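ATP phosphoribosyltransferase (Thermotoga maritima, PDB 1O63) probably catalyses the condensation of ATP with 5-phosphoribosyl 1-diphosphate to N'-(5'-phosphoribosyl)-ATP, the first step of histidine biosynthesis, as the short-form HisG subunit that works with HisZ. Local coordinates at residues Ile86-Ala92 with Leu145-Glu151; Gly102-Thr108 with Trp123-Pro129; Pro47-Thr52 with Asp67-Lys72. All blocks are in the same frame, centred on the assembly; numbering follows the deposited sequence.

Contact 1 of 3, residues Ile86-Ala92 with Leu145-Glu151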
loop_
_atom_site.group_PDB
_atom_site.type_symbol
_atom_site.label_atom_id
_atom_site.label_comp_id
_atom_site.label_asym_id
_atom_site.label_seq_id
_atom_site.Cartn_x
_atom_site.Cartn_y
_atom_site.Cartn_z
ATOM N N ILE A 86 14.929 10.311 9.868
ATOM C CA ILE A 86 13.561 10.739 9.587
ATOM C C ILE A 86 12.576 10.227 10.649
ATOM O O ILE A 86 11.633 10.897 11.038
ATOM C CB ILE A 86 13.060 10.124 8.250
ATOM C CG1 ILE A 86 14.085 10.257 7.161
ATOM C CG2 ILE A 86 11.702 10.711 7.884
ATOM C CD1 ILE A 86 14.518 11.658 6.800
ATOM N N SER A 87 12.679 8.911 10.885
ATOM C CA SER A 87 11.738 8.261 11.819
ATOM C C SER A 87 12.360 7.008 12.405
ATOM O O SER A 87 13.567 6.788 12.260
ATOM C CB SER A 87 10.463 7.925 11.036
ATOM O OG SER A 87 10.791 7.245 9.838
ATOM N N ARG A 88 11.564 6.231 13.132
ATOM C CA ARG A 88 12.050 5.013 13.780
ATOM C C ARG A 88 11.058 3.853 13.528
ATOM O O ARG A 88 9.867 4.043 13.666
ATOM C CB ARG A 88 12.153 5.183 15.291
ATOM C CG ARG A 88 13.182 6.161 15.829
ATOM C CD ARG A 88 12.914 6.429 17.322
ATOM N NE ARG A 88 11.834 7.374 17.512
ATOM C CZ ARG A 88 11.111 7.579 18.599
ATOM N NH1 ARG A 88 11.298 6.872 19.701
ATOM N NH2 ARG A 88 10.156 8.515 18.591
HETATM N N MSE A 89 11.606 2.669 13.392
HETATM C CA MSE A 89 10.780 1.439 13.321
HETATM C C MSE A 89 10.766 0.893 14.754
HETATM O O MSE A 89 11.840 0.727 15.360
HETATM C CB MSE A 89 11.355 0.469 12.335
HETATM C CG MSE A 89 10.596 -0.844 12.143
HETATM SE SE MSE A 89 8.965 -0.578 11.158
HETATM C CE MSE A 89 9.684 -0.410 9.375
ATOM N N VAL A 90 9.579 0.733 15.339
ATOM C CA VAL A 90 9.512 0.278 16.728
ATOM C C VAL A 90 8.571 -0.900 16.910
ATOM O O VAL A 90 7.732 -1.167 16.063
ATOM C CB VAL A 90 9.036 1.412 17.672
ATOM C CG1 VAL A 90 10.021 2.571 17.630
ATOM C CG2 VAL A 90 7.626 1.906 17.320
ATOM N N LEU A 91 8.746 -1.588 18.024
ATOM C CA LEU A 91 7.815 -2.584 18.512
ATOM C C LEU A 91 6.958 -1.827 19.554
ATOM O O LEU A 91 7.560 -1.055 20.322
ATOM C CB LEU A 91 8.529 -3.746 19.226
ATOM C CG LEU A 91 7.560 -4.775 19.863
ATOM C CD1 LEU A 91 6.894 -5.567 18.757
ATOM C CD2 LEU A 91 8.335 -5.705 20.799
ATOM N N ALA A 92 5.663 -1.870 19.435
ATOM C CA ALA A 92 4.780 -1.185 20.400
ATOM C C ALA A 92 3.607 -2.076 20.800
ATOM O O ALA A 92 3.200 -3.003 20.108
ATOM C CB ALA A 92 4.263 0.120 19.828
ATOM N N LEU A 145 0.647 -6.928 19.675
ATOM C CA LEU A 145 1.693 -5.974 19.468
ATOM C C LEU A 145 1.701 -5.498 17.995
ATOM O O LEU A 145 1.089 -6.108 17.146
ATOM C CB LEU A 145 3.102 -6.585 19.697
ATOM C CG LEU A 145 3.390 -7.251 21.038
ATOM C CD1 LEU A 145 4.625 -8.154 20.972
ATOM C CD2 LEU A 145 3.558 -6.240 22.157
ATOM N N ILE A 146 2.387 -4.382 17.774
ATOM C CA ILE A 146 2.589 -3.943 16.392
ATOM C C ILE A 146 4.071 -3.648 16.160
ATOM O O ILE A 146 4.802 -3.464 17.135
ATOM C CB ILE A 146 1.800 -2.686 16.012
ATOM C CG1 ILE A 146 2.292 -1.508 16.841
ATOM C CG2 ILE A 146 0.283 -2.942 16.136
ATOM C CD1 ILE A 146 1.662 -0.170 16.546
ATOM N N VAL A 147 4.463 -3.692 14.895
ATOM C CA VAL A 147 5.809 -3.216 14.508
ATOM C C VAL A 147 5.518 -2.122 13.474
ATOM O O VAL A 147 4.884 -2.425 12.464
ATOM C CB VAL A 147 6.712 -4.299 13.940
ATOM C CG1 VAL A 147 7.896 -3.691 13.202
ATOM C CG2 VAL A 147 7.187 -5.268 15.008
ATOM N N ASP A 148 5.821 -0.877 13.806
ATOM C CA ASP A 148 5.434 0.216 12.891
ATOM C C ASP A 148 6.367 1.404 13.032
ATOM O O ASP A 148 7.188 1.476 13.954
ATOM C CB ASP A 148 3.992 0.656 13.169
ATOM C CG ASP A 148 3.327 1.371 12.018
ATOM O OD1 ASP A 148 3.903 1.420 10.905
ATOM O OD2 ASP A 148 2.213 1.904 12.205
ATOM N N ILE A 149 6.208 2.361 12.137
ATOM C CA ILE A 149 7.027 3.570 12.141
ATOM C C ILE A 149 6.318 4.646 12.997
ATOM O O ILE A 149 5.103 4.766 12.951
ATOM C CB ILE A 149 7.159 4.152 10.722
ATOM C CG1 ILE A 149 7.862 3.177 9.764
ATOM C CG2 ILE A 149 7.867 5.505 10.717
ATOM C CD1 ILE A 149 7.824 3.777 8.324
ATOM N N THR A 150 7.125 5.405 13.695
ATOM C CA THR A 150 6.753 6.543 14.494
ATOM C C THR A 150 7.827 7.626 14.328
ATOM O O THR A 150 8.985 7.314 14.072
ATOM C CB THR A 150 6.658 6.177 16.000
ATOM O OG1 THR A 150 6.194 7.312 16.737
ATOM C CG2 THR A 150 8.022 5.789 16.556
ATOM N N GLU A 151 7.453 8.894 14.425
ATOM C CA GLU A 151 8.427 9.980 14.321
ATOM C C GLU A 151 8.584 10.643 15.697
ATOM O O GLU A 151 9.703 10.871 16.147
ATOM C CB GLU A 151 7.979 11.012 13.287
ATOM C CG GLU A 151 7.948 10.410 11.861
ATOM C CD GLU A 151 7.987 11.507 10.812
ATOM O OE1 GLU A 151 7.574 11.253 9.656
ATOM O OE2 GLU A 151 8.460 12.623 11.119
#

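Contact 2 of 3, residues Gly102-Thr108 with Trp123-Pro129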
loop_
_atom_site.group_PDB
_atom_site.type_symbol
_atom_site.label_atom_id
_atom_site.label_comp_id
_atom_site.label_asym_id
_atom_site.label_seq_id
_atom_site.Cartn_x
_atom_site.Cartn_y
_atom_site.Cartn_z
ATOM N N GLY A 102 3.512 -16.712 25.336
ATOM C CA GLY A 102 3.384 -17.694 24.266
ATOM C C GLY A 102 3.600 -17.067 22.893
ATOM O O GLY A 102 4.446 -16.193 22.703
ATOM N N GLU A 103 2.780 -17.493 21.944
ATOM C CA GLU A 103 2.861 -17.014 20.563
ATOM C C GLU A 103 2.421 -15.551 20.508
ATOM O O GLU A 103 1.501 -15.127 21.192
ATOM C CB GLU A 103 2.012 -17.925 19.680
ATOM C CG GLU A 103 1.851 -17.492 18.239
ATOM C CD GLU A 103 0.879 -18.386 17.481
ATOM O OE1 GLU A 103 1.337 -19.063 16.532
ATOM O OE2 GLU A 103 -0.314 -18.414 17.829
ATOM N N LYS A 104 3.231 -14.706 19.853
ATOM C CA LYS A 104 2.905 -13.275 19.835
ATOM C C LYS A 104 2.231 -12.862 18.542
ATOM O O LYS A 104 2.750 -13.087 17.446
ATOM C CB LYS A 104 4.167 -12.478 20.128
ATOM C CG LYS A 104 4.767 -12.810 21.503
ATOM C CD LYS A 104 6.273 -13.052 21.371
ATOM C CE LYS A 104 6.910 -13.195 22.745
ATOM N NZ LYS A 104 6.570 -14.533 23.328
ATOM N N ARG A 105 1.028 -12.286 18.638
ATOM C CA ARG A 105 0.325 -11.818 17.439
ATOM C C ARG A 105 0.787 -10.367 17.160
ATOM O O ARG A 105 0.717 -9.535 18.057
ATOM C CB ARG A 105 -1.191 -11.837 17.668
ATOM C CG ARG A 105 -1.777 -13.224 17.930
ATOM C CD ARG A 105 -3.306 -13.141 18.103
ATOM N NE ARG A 105 -3.678 -12.072 19.012
ATOM C CZ ARG A 105 -4.828 -11.405 19.025
ATOM N NH1 ARG A 105 -5.030 -10.440 19.910
ATOM N NH2 ARG A 105 -5.810 -11.712 18.186
ATOM N N ILE A 106 1.457 -10.161 16.026
ATOM C CA ILE A 106 1.994 -8.842 15.698
ATOM C C ILE A 106 1.422 -8.388 14.343
ATOM O O ILE A 106 1.682 -9.076 13.359
ATOM C CB ILE A 106 3.527 -8.858 15.569
ATOM C CG1 ILE A 106 4.163 -9.611 16.751
ATOM C CG2 ILE A 106 4.076 -7.456 15.444
ATOM C CD1 ILE A 106 5.679 -9.701 16.705
ATOM N N ALA A 107 0.745 -7.249 14.360
ATOM C CA ALA A 107 0.243 -6.619 13.134
ATOM C C ALA A 107 1.319 -5.686 12.598
ATOM O O ALA A 107 2.012 -5.051 13.393
ATOM C CB ALA A 107 -0.984 -5.754 13.450
ATOM N N THR A 108 1.441 -5.605 11.263
ATOM C CA THR A 108 2.491 -4.713 10.727
ATOM C C THR A 108 2.316 -4.564 9.219
ATOM O O THR A 108 1.707 -5.439 8.590
ATOM C CB THR A 108 3.872 -5.359 11.007
ATOM O OG1 THR A 108 4.925 -4.551 10.491
ATOM C CG2 THR A 108 3.958 -6.735 10.335
ATOM N N TRP A 123 11.429 -15.570 19.354
ATOM C CA TRP A 123 10.003 -15.578 19.594
ATOM C C TRP A 123 9.262 -16.383 18.521
ATOM O O TRP A 123 9.666 -16.374 17.353
ATOM C CB TRP A 123 9.446 -14.158 19.562
ATOM C CG TRP A 123 9.802 -13.226 20.659
ATOM C CD1 TRP A 123 10.462 -13.504 21.820
ATOM C CD2 TRP A 123 9.451 -11.828 20.736
ATOM N NE1 TRP A 123 10.568 -12.380 22.593
ATOM C CE2 TRP A 123 9.949 -11.334 21.949
ATOM C CE3 TRP A 123 8.744 -10.963 19.885
ATOM C CZ2 TRP A 123 9.799 -10.009 22.343
ATOM C CZ3 TRP A 123 8.601 -9.637 20.271
ATOM C CH2 TRP A 123 9.112 -9.177 21.480
ATOM N N HIS A 124 8.161 -16.998 18.919
ATOM C CA HIS A 124 7.236 -17.596 17.943
ATOM C C HIS A 124 6.178 -16.514 17.675
ATOM O O HIS A 124 5.564 -16.035 18.639
ATOM C CB HIS A 124 6.596 -18.863 18.481
ATOM C CG HIS A 124 7.507 -20.063 18.472
ATOM N ND1 HIS A 124 8.436 -20.292 19.459
ATOM C CD2 HIS A 124 7.617 -21.090 17.595
ATOM C CE1 HIS A 124 9.089 -21.413 19.194
ATOM N NE2 HIS A 124 8.605 -21.919 18.073
ATOM N N CYS A 125 6.061 -16.061 16.449
ATOM C CA CYS A 125 5.158 -14.950 16.137
ATOM C C CYS A 125 4.112 -15.306 15.108
ATOM O O CYS A 125 4.357 -16.041 14.139
ATOM C CB CYS A 125 6.026 -13.770 15.616
ATOM S SG CYS A 125 7.124 -13.025 16.827
ATOM N N ARG A 126 2.927 -14.772 15.267
ATOM C CA ARG A 126 1.832 -14.908 14.296
ATOM C C ARG A 126 1.709 -13.519 13.628
ATOM O O ARG A 126 1.188 -12.602 14.276
ATOM C CB ARG A 126 0.569 -15.279 15.046
ATOM C CG ARG A 126 -0.564 -15.860 14.249
ATOM C CD ARG A 126 -0.263 -17.279 13.766
ATOM N NE ARG A 126 -1.409 -18.151 13.884
ATOM C CZ ARG A 126 -2.626 -17.973 13.401
ATOM N NH1 ARG A 126 -3.563 -18.902 13.628
ATOM N NH2 ARG A 126 -2.960 -16.904 12.703
ATOM N N ILE A 127 2.323 -13.357 12.466
ATOM C CA ILE A 127 2.411 -12.018 11.859
ATOM C C ILE A 127 1.228 -11.670 10.984
ATOM O O ILE A 127 0.974 -12.310 9.966
ATOM C CB ILE A 127 3.704 -11.848 11.043
ATOM C CG1 ILE A 127 4.927 -12.098 11.912
ATOM C CG2 ILE A 127 3.769 -10.446 10.423
ATOM C CD1 ILE A 127 6.229 -12.143 11.119
ATOM N N ILE A 128 0.575 -10.546 11.297
ATOM C CA ILE A 128 -0.598 -10.121 10.534
ATOM C C ILE A 128 -0.336 -8.875 9.707
ATOM O O ILE A 128 -0.275 -7.766 10.239
ATOM C CB ILE A 128 -1.768 -9.852 11.518
ATOM C CG1 ILE A 128 -2.018 -11.143 12.337
ATOM C CG2 ILE A 128 -2.997 -9.429 10.742
ATOM C CD1 ILE A 128 -3.014 -10.989 13.455
ATOM N N PRO A 129 -0.213 -9.021 8.393
ATOM C CA PRO A 129 0.059 -7.932 7.495
ATOM C C PRO A 129 -1.114 -6.977 7.325
ATOM O O PRO A 129 -2.236 -7.428 7.095
ATOM C CB PRO A 129 0.340 -8.586 6.140
ATOM C CG PRO A 129 0.531 -10.019 6.416
ATOM C CD PRO A 129 -0.253 -10.326 7.671
#

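Contact 3 of 3, residues Pro47-Thr52 with Asp67-Lys72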
loop_
_atom_site.group_PDB
_atom_site.type_symbol
_atom_site.label_atom_id
_atom_site.label_comp_id
_atom_site.label_asym_id
_atom_site.label_seq_id
_atom_site.Cartn_x
_atom_site.Cartn_y
_atom_site.Cartn_z
ATOM N N PRO A 47 7.397 4.677 -2.684
ATOM C CA PRO A 47 8.655 4.299 -2.067
ATOM C C PRO A 47 9.051 2.871 -2.234
ATOM O O PRO A 47 10.218 2.555 -2.610
ATOM C CB PRO A 47 8.404 4.619 -0.568
ATOM C CG PRO A 47 7.475 5.799 -0.625
ATOM C CD PRO A 47 6.554 5.498 -1.784
ATOM N N PHE A 48 8.124 1.923 -2.056
ATOM C CA PHE A 48 8.442 0.510 -2.219
ATOM C C PHE A 48 8.699 0.130 -3.663
ATOM O O PHE A 48 9.354 -0.895 -3.918
ATOM C CB PHE A 48 7.319 -0.383 -1.634
ATOM C CG PHE A 48 7.682 -0.798 -0.220
ATOM C CD1 PHE A 48 7.360 0.020 0.850
ATOM C CD2 PHE A 48 8.378 -1.963 0.022
ATOM C CE1 PHE A 48 7.699 -0.333 2.144
ATOM C CE2 PHE A 48 8.722 -2.317 1.309
ATOM C CZ PHE A 48 8.378 -1.503 2.386
ATOM N N ASP A 49 8.337 0.971 -4.612
ATOM C CA ASP A 49 8.585 0.674 -6.026
ATOM C C ASP A 49 9.933 1.193 -6.497
ATOM O O ASP A 49 10.322 0.909 -7.622
ATOM C CB ASP A 49 7.473 1.286 -6.887
ATOM C CG ASP A 49 6.125 0.627 -6.636
ATOM O OD1 ASP A 49 5.090 1.273 -6.856
ATOM O OD2 ASP A 49 6.089 -0.534 -6.197
ATOM N N VAL A 50 10.648 1.970 -5.666
ATOM C CA VAL A 50 11.955 2.489 -6.141
ATOM C C VAL A 50 12.881 1.374 -6.528
ATOM O O VAL A 50 13.435 1.350 -7.658
ATOM C CB VAL A 50 12.566 3.448 -5.123
ATOM C CG1 VAL A 50 14.069 3.652 -5.316
ATOM C CG2 VAL A 50 11.821 4.788 -5.151
ATOM N N PRO A 51 13.060 0.341 -5.694
ATOM C CA PRO A 51 13.992 -0.719 -6.003
ATOM C C PRO A 51 13.530 -1.534 -7.204
ATOM O O PRO A 51 14.378 -2.006 -7.977
ATOM C CB PRO A 51 14.096 -1.559 -4.743
ATOM C CG PRO A 51 13.078 -1.048 -3.800
ATOM C CD PRO A 51 12.621 0.297 -4.283
ATOM N N THR A 52 12.217 -1.648 -7.389
ATOM C CA THR A 52 11.669 -2.335 -8.568
ATOM C C THR A 52 12.068 -1.633 -9.849
ATOM O O THR A 52 12.497 -2.266 -10.836
ATOM C CB THR A 52 10.132 -2.365 -8.454
ATOM O OG1 THR A 52 9.775 -3.058 -7.232
ATOM C CG2 THR A 52 9.491 -3.042 -9.639
ATOM N N ASP A 67 13.172 1.513 5.851
ATOM C CA ASP A 67 12.060 0.568 5.915
ATOM C C ASP A 67 11.965 -0.203 4.604
ATOM O O ASP A 67 11.913 -1.439 4.628
ATOM C CB ASP A 67 10.750 1.285 6.253
ATOM C CG ASP A 67 10.480 2.503 5.403
ATOM O OD1 ASP A 67 9.306 2.717 5.020
ATOM O OD2 ASP A 67 11.408 3.277 5.077
ATOM N N VAL A 68 11.949 0.493 3.474
ATOM C CA VAL A 68 11.887 -0.160 2.161
ATOM C C VAL A 68 13.060 -1.107 1.992
ATOM O O VAL A 68 12.919 -2.261 1.611
ATOM C CB VAL A 68 11.870 0.867 1.021
ATOM C CG1 VAL A 68 12.006 0.255 -0.364
ATOM C CG2 VAL A 68 10.594 1.725 1.080
ATOM N N LEU A 69 14.279 -0.594 2.240
ATOM C CA LEU A 69 15.496 -1.354 2.058
ATOM C C LEU A 69 15.543 -2.635 2.860
ATOM O O LEU A 69 16.025 -3.669 2.362
ATOM C CB LEU A 69 16.729 -0.489 2.395
ATOM C CG LEU A 69 17.688 -0.208 1.239
ATOM C CD1 LEU A 69 16.929 0.209 0.000
ATOM C CD2 LEU A 69 18.727 0.845 1.601
ATOM N N LEU A 70 15.122 -2.555 4.130
ATOM C CA LEU A 70 15.189 -3.756 4.977
ATOM C C LEU A 70 13.991 -4.659 4.741
ATOM O O LEU A 70 14.076 -5.842 5.048
ATOM C CB LEU A 70 15.325 -3.392 6.439
ATOM C CG LEU A 70 16.654 -3.369 7.139
ATOM C CD1 LEU A 70 17.878 -3.547 6.255
ATOM C CD2 LEU A 70 16.808 -2.109 7.993
ATOM N N GLU A 71 12.845 -4.119 4.306
ATOM C CA GLU A 71 11.687 -4.984 4.111
ATOM C C GLU A 71 11.816 -5.832 2.847
ATOM O O GLU A 71 11.253 -6.918 2.755
ATOM C CB GLU A 71 10.399 -4.144 4.074
ATOM C CG GLU A 71 9.151 -4.950 3.816
ATOM C CD GLU A 71 8.880 -5.971 4.915
ATOM O OE1 GLU A 71 8.189 -6.959 4.672
ATOM O OE2 GLU A 71 9.383 -5.778 6.054
ATOM N N LYS A 72 12.531 -5.329 1.877
ATOM C CA LYS A 72 12.670 -5.946 0.549
ATOM C C LYS A 72 14.141 -5.944 0.173
ATOM O O LYS A 72 14.678 -4.887 -0.191
ATOM C CB LYS A 72 11.843 -5.076 -0.406
ATOM C CG LYS A 72 12.047 -5.242 -1.886
ATOM C CD LYS A 72 11.100 -4.318 -2.659
ATOM C CE LYS A 72 11.196 -4.554 -4.161
ATOM N NZ LYS A 72 10.154 -3.769 -4.884
#

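Contact 1 of 3, residues Ile86-Ala92 with Leu145-Glu151
R88 and T150, the two residues with most surface buried here, form a hydrogen-bonded antiparallel pair and also meet through their side chains. R88 N gives its hydrogen to T150 O at 3.0 Å, and T150 N returns the bond to R88 O. With CG beside the backbone N (chi1 -67°) and the chain bent at chi3, the arginine folds back over its neighbour: T150 CG2 lies over one face of the guanidinium, near its rim, and NH2 makes a weak bond of 3.4 Å to E151 O. NH1 is held by a salt bridge to E166. The same pairing runs on through V90 with D148 and A92 with I146, joining strands 81-94 and 145-150 inside the mixed sheet of the periplasmic-binding-protein-like fold. L156 of helix 154-158 packs on V90, I146 and T150. On the sheet face of M89 and I149 the contacts across the strands are mostly apolar: M89 CE touches I149 CG1 at 4.0 Å, while I149 CG2 reaches S87 OG at 3.5 Å. With an alanine here, both the ethyl arm and CG2 are gone, which is likely to leave M89 CE and S87 OG without their partner across the strands. Further along this face, L91 CD1 rests on V147 CG2 at 3.8 Å.

Contact 2 of 3, residues Gly102-Thr108 with Trp123-Pro129
K104 lays its side chain across the indole of W123 at about a right angle, at the N-terminal ends of the two parallel strands of a beta-alpha-beta unit, 104-108 and 125-129, which helix 111-121 connects. The lysine leaves the backbone with CG beside its N (chi1 -60°), and bends at chi2 and chi4 bring the last methylenes over the ring. CE stands 3.4 Å from the centroid of the five-membered ring, almost on its normal, as a CH-pi contact; NZ follows at 4.4 Å in a cation-pi interaction over the same face. The ammonium is also bonded to G102 O at 2.8 Å, in the carbonyl plane, and to P100 O, which fixes the end of the chain while its methylenes lie against the indole.

Backbone bonds run alternately between the strands, from K104 N to H124 O and on to T108 N with I128 O. On the sheet face of R105 and R126, the two guanidinium groups have separate surroundings. R105 turns away to G141, whereas R126, with CG anti to its backbone N (chi1 -162°) and bends at chi2 and chi3, crosses E103 at a slant. Their salt bridge is long, 3.9 Å from E103 OE1 to R126 NE, and the carboxylate and guanidinium planes stand 83° apart, so the pair lacks the flat two-pronged geometry. H56 of the second subunit packs on R126 and I128.

On the side of K104 and I106, C125 is held to C118 of the connecting helix by a disulfide. I106 reaches that sulfur with its chain end, CD1 lying 3.6 Å from C125 SG, and farther along T108 CG2 meets I127 CG2 at 3.7 Å.

Contact 3 of 3, residues Pro47-Thr52 with Asp67-Lys72
The F48 ring lies against two side chains of helix 66-71, meeting one with a face and the other with an edge. V68 CG2 sits over the face, displaced toward the rim, 3.9 Å from the ring centroid and 20° off the normal, a CH-pi contact. At the edge, near the ring plane, E71 CG approaches F48 CE2 at 3.7 Å. E71 has CG anti to the backbone N (chi1 178°) and then bends at chi2; it lends its methylenes to the phenylalanine while its carboxylate bonds to the backbone N atoms of N112 and V113, at the start of helix 111-121.

V68 serves two partners with its two methyls, as CG1 touches P51 CG at 3.8 Å. These contacts join the beginning of helix 50-55 and the residues just before it to helix 66-71, which follows strand 61-65 of the periplasmic-binding-protein-like core.

K72, the first residue beyond the helix, reaches across to the 47-52 segment. All its side-chain torsions are near 180°, and the straight chain passes P51 CG to deliver NZ to F48 O at 3.1 Å, nearly in line with the carbonyl bond. The same ammonium is also placed against T52 OG1, the two side chains meeting at about a right angle, but at a distance too short for the details to be trusted. D49 turns from this interface to the second subunit, where its OD1 accepts a hydrogen bond from K131 N.

Contact 1 is the most buried of the three, whereas contacts 2 and 3 are partly exposed and both touch the second subunit. Contacts 1 and 2 belong to one sheet: strand 145-150 pairs antiparallel with 81-94 and parallel with 104-108, and T108 OG1 lies 2.9 Å from V147 O where they meet, a probable hydrogen bond. Contact 2, at the sheet's outermost strand, adds charged pairing, cation-pi and a disulfide to its backbone bonds. Contact 3 joins helical segments through side chains and one lysine. It meets contact 1 where M89 CE packs on D67 CB; within the chain its nearest atoms stay about 6 Å from contact 2, although T52 packs on I128 of the second subunit.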